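Local coordinates for major capsid protein (Faustovirus, PDB 5J7O) that is the double jelly-roll major capsid protein of a large double-stranded DNA virus and probably builds its shell as trimers, at residues 249-252 and 253-256; 308-311 and 312-316. All coordinates share one frame; numbering follows the deposited sequence.

Contact 1. Residues 249-252 and 253-256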
loop_
_atom_site.group_PDB
_atom_site.type_symbol
_atom_site.label_atom_id
_atom_site.label_comp_id
_atom_site.label_asym_id
_atom_site.label_seq_id
_atom_site.Cartn_x
_atom_site.Cartn_y
_atom_site.Cartn_z
ATOM N N SER B 249 -4.219 -35.065 14.428
ATOM C CA SER B 249 -3.298 -36.037 13.849
ATOM C C SER B 249 -3.927 -37.040 12.878
ATOM O O SER B 249 -3.219 -37.443 11.938
ATOM C CB SER B 249 -2.570 -36.781 14.980
ATOM O OG SER B 249 -3.482 -37.376 15.883
ATOM N N PRO B 250 -5.182 -37.490 13.028
ATOM C CA PRO B 250 -5.699 -38.509 12.094
ATOM C C PRO B 250 -5.668 -38.112 10.623
ATOM O O PRO B 250 -5.721 -39.002 9.766
ATOM C CB PRO B 250 -7.138 -38.724 12.577
ATOM C CG PRO B 250 -7.074 -38.445 14.019
ATOM C CD PRO B 250 -6.108 -37.304 14.162
ATOM N N ILE B 251 -5.585 -36.824 10.295
ATOM C CA ILE B 251 -5.587 -36.378 8.905
ATOM C C ILE B 251 -4.233 -35.844 8.464
ATOM O O ILE B 251 -4.079 -35.459 7.294
ATOM C CB ILE B 251 -6.690 -35.327 8.661
ATOM C CG1 ILE B 251 -7.158 -35.356 7.203
ATOM C CG2 ILE B 251 -6.206 -33.934 9.052
ATOM C CD1 ILE B 251 -8.397 -34.524 6.939
ATOM N N VAL B 252 -3.237 -35.842 9.344
ATOM C CA VAL B 252 -1.959 -35.192 9.077
ATOM C C VAL B 252 -0.972 -36.202 8.503
ATOM O O VAL B 252 -0.738 -37.263 9.096
ATOM C CB VAL B 252 -1.399 -34.544 10.353
ATOM C CG1 VAL B 252 0.037 -34.102 10.139
ATOM C CG2 VAL B 252 -2.266 -33.366 10.765
ATOM N N ALA B 253 -0.390 -35.863 7.350
ATOM C CA ALA B 253 0.710 -36.621 6.747
ATOM C C ALA B 253 0.323 -38.079 6.496
ATOM O O ALA B 253 1.019 -39.012 6.902
ATOM C CB ALA B 253 1.975 -36.529 7.606
ATOM N N LEU B 254 -0.799 -38.269 5.810
ATOM C CA LEU B 254 -1.267 -39.598 5.455
ATOM C C LEU B 254 -0.664 -40.038 4.127
ATOM O O LEU B 254 -0.407 -39.223 3.237
ATOM C CB LEU B 254 -2.793 -39.628 5.361
ATOM C CG LEU B 254 -3.589 -39.163 6.581
ATOM C CD1 LEU B 254 -5.069 -39.073 6.242
ATOM C CD2 LEU B 254 -3.361 -40.094 7.762
ATOM N N SER B 255 -0.438 -41.342 4.005
ATOM C CA SER B 255 -0.008 -41.961 2.761
ATOM C C SER B 255 -1.000 -43.053 2.389
ATOM O O SER B 255 -1.533 -43.739 3.267
ATOM C CB SER B 255 1.402 -42.552 2.882
ATOM O OG SER B 255 2.360 -41.545 3.148
ATOM N N ASP B 256 -1.254 -43.211 1.092
ATOM C CA ASP B 256 -2.190 -44.234 0.651
ATOM C C ASP B 256 -1.514 -45.606 0.665
ATOM O O ASP B 256 -0.363 -45.759 1.084
ATOM C CB ASP B 256 -2.759 -43.892 -0.728
ATOM C CG ASP B 256 -1.687 -43.687 -1.788
ATOM O OD1 ASP B 256 -0.584 -44.260 -1.672
ATOM O OD2 ASP B 256 -1.959 -42.948 -2.759
#
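Ile251 O and Leu254 N are both hydrogen-bonded to one hydroxyl, OG of Ser265. The carbonyl accepts from this hydroxyl and the amide donates to it. Before this point Ser249 to Ile251 form a single 3-10 turn, closed by Val252 N to Ser249 O at 3.0 Å. Ala253 then takes a left-handed backbone conformation (phi 58°, psi 53°), and the chain runs on extended. Leu254 reaches back over the end of the turn. Its CG lies anti to its own carbonyl carbon (chi1 -55°), and with an extended chi2 both methyls come near Pro250 O. CD2 is 3.3 Å from Pro250 O, while CD1 lies 3.8 Å from Ile251 CA. Residues 249-256 belong to the long loop between strands 232-240 and 273-280 of this double jelly-roll protein. The returning part of the loop supplies backbone hydrogen bonds, Ala253 with Pro266 and Leu254 with Val262. Val252 CB points away from 253-256 overall, but CG1, anti to its backbone N, still comes within 4.0 Å of Ala253 CB. Two other subunits close in on the turn. Pro250 packs on Tyr370, and Leu254 on Tyr153, of the second subunit; Val252 packs on Gln161 of the third.

Contact 2. Residues 308-311 and 312-316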
loop_
_atom_site.group_PDB
_atom_site.type_symbol
_atom_site.label_atom_id
_atom_site.label_comp_id
_atom_site.label_asym_id
_atom_site.label_seq_id
_atom_site.Cartn_x
_atom_site.Cartn_y
_atom_site.Cartn_z
ATOM N N LEU B 308 4.137 31.303 -6.045
ATOM C CA LEU B 308 3.009 32.016 -6.631
ATOM C C LEU B 308 2.165 32.727 -5.578
ATOM O O LEU B 308 0.963 32.925 -5.769
ATOM C CB LEU B 308 2.148 31.051 -7.441
ATOM C CG LEU B 308 2.953 30.122 -8.349
ATOM C CD1 LEU B 308 2.040 29.146 -9.071
ATOM C CD2 LEU B 308 3.778 30.932 -9.335
ATOM N N ALA B 309 2.780 33.110 -4.461
ATOM C CA ALA B 309 2.070 33.874 -3.447
ATOM C C ALA B 309 1.563 35.185 -4.038
ATOM O O ALA B 309 2.194 35.786 -4.911
ATOM C CB ALA B 309 2.980 34.145 -2.249
ATOM N N ILE B 310 0.403 35.621 -3.560
ATOM C CA ILE B 310 -0.273 36.793 -4.106
ATOM C C ILE B 310 0.161 38.028 -3.331
ATOM O O ILE B 310 0.101 38.052 -2.096
ATOM C CB ILE B 310 -1.800 36.618 -4.053
ATOM C CG1 ILE B 310 -2.227 35.432 -4.918
ATOM C CG2 ILE B 310 -2.499 37.892 -4.501
ATOM C CD1 ILE B 310 -3.720 35.210 -4.943
ATOM N N ALA B 311 0.593 39.058 -4.056
ATOM C CA ALA B 311 0.987 40.311 -3.426
ATOM C C ALA B 311 -0.207 40.948 -2.731
ATOM O O ALA B 311 -1.248 41.182 -3.354
ATOM C CB ALA B 311 1.572 41.263 -4.468
ATOM N N SER B 312 -0.054 41.223 -1.432
ATOM C CA SER B 312 -1.151 41.798 -0.659
ATOM C C SER B 312 -1.585 43.147 -1.216
ATOM O O SER B 312 -2.752 43.531 -1.074
ATOM C CB SER B 312 -0.743 41.933 0.809
ATOM O OG SER B 312 -1.812 42.433 1.593
ATOM N N VAL B 313 -0.669 43.876 -1.857
ATOM C CA VAL B 313 -1.033 45.162 -2.441
ATOM C C VAL B 313 -1.827 44.971 -3.728
ATOM O O VAL B 313 -2.712 45.776 -4.042
ATOM C CB VAL B 313 0.227 46.019 -2.674
ATOM C CG1 VAL B 313 0.918 46.318 -1.354
ATOM C CG2 VAL B 313 1.185 45.322 -3.630
ATOM N N SER B 314 -1.545 43.905 -4.484
ATOM C CA SER B 314 -2.142 43.734 -5.805
ATOM C C SER B 314 -3.606 43.319 -5.747
ATOM O O SER B 314 -4.345 43.573 -6.706
ATOM C CB SER B 314 -1.346 42.712 -6.618
ATOM O OG SER B 314 -1.451 41.416 -6.059
ATOM N N ILE B 315 -4.038 42.677 -4.672
ATOM C CA ILE B 315 -5.446 42.421 -4.411
ATOM C C ILE B 315 -5.811 43.109 -3.101
ATOM O O ILE B 315 -5.594 42.564 -2.018
ATOM C CB ILE B 315 -5.756 40.914 -4.366
ATOM C CG1 ILE B 315 -5.480 40.287 -5.735
ATOM C CG2 ILE B 315 -7.205 40.676 -3.962
ATOM C CD1 ILE B 315 -6.055 38.898 -5.912
ATOM N N PRO B 316 -6.350 44.327 -3.167
ATOM C CA PRO B 316 -6.516 45.142 -1.957
ATOM C C PRO B 316 -7.399 44.496 -0.899
ATOM O O PRO B 316 -8.268 43.670 -1.188
ATOM C CB PRO B 316 -7.152 46.429 -2.492
ATOM C CG PRO B 316 -6.655 46.524 -3.891
ATOM C CD PRO B 316 -6.544 45.113 -4.397
#
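Ala311 O receives two hydrogen bonds from Ser314, a short one from the hydroxyl and a bent one from the amide. Ser314 OG is 2.7 Å from Ala311 O and arrives tilted 17° from the carbonyl plane. Ser314 N is 3.0 Å from Ala311 O and approaches from well above that plane. Ile315 N adds a weak bond to the same oxygen. At chi1 67° the serine OG stands between its own backbone N and carbonyl carbon, which explains the hydroxyl's part; the turn itself brings the amide in. The Ala311 methyl is met as well, with Ser314 OG 3.4 Å from Ala311 CB and Val313 CG2 at 4.2 Å from it. Ile310 contributes its CG2 branch, which meets Ile315 CD1 at 4.0 Å where the two side chains cross obliquely. Both isoleucines also pack on Phe191 of strand 186-193. Ser312 starts the helical turn, its CB 3.7 Å from Ala311 C. Its OG is hydrogen-bonded to Arg320 NH1, which also bonds Ile315 O and so bridges the two ends of the turn. The turn ends strand 310-311, which pairs with strand 99-109, and leads to strand 320-326 in another sheet, consistent with a jelly-roll crossing between sheets. The strand-end carbonyl of buried Ala311 is thus held by two Ser314 donors and a weak third from Ile315 N, beside an apolar isoleucine pair.

Overall arrangement
Contact 1 comes first along the chain, and strands 273-280 and 293-298 lie between it and contact 2. Their centres are 79 Å apart, and their nearest atoms are about 66 Å apart. They lie on opposite sides of the chain's centre and share no strand or sheet. Contact 1 sits in a long loop at the surface, its centre about 47 Å from the centre of the chain, where two other subunits meet it. Contact 2 is partly buried where strand 310-311 leaves its sheet. One therefore belongs to the trimer interface. The other lies in the connection from strand 310-311 to strand 320-326, although Ala309 also touches Ile59 of the second subunit.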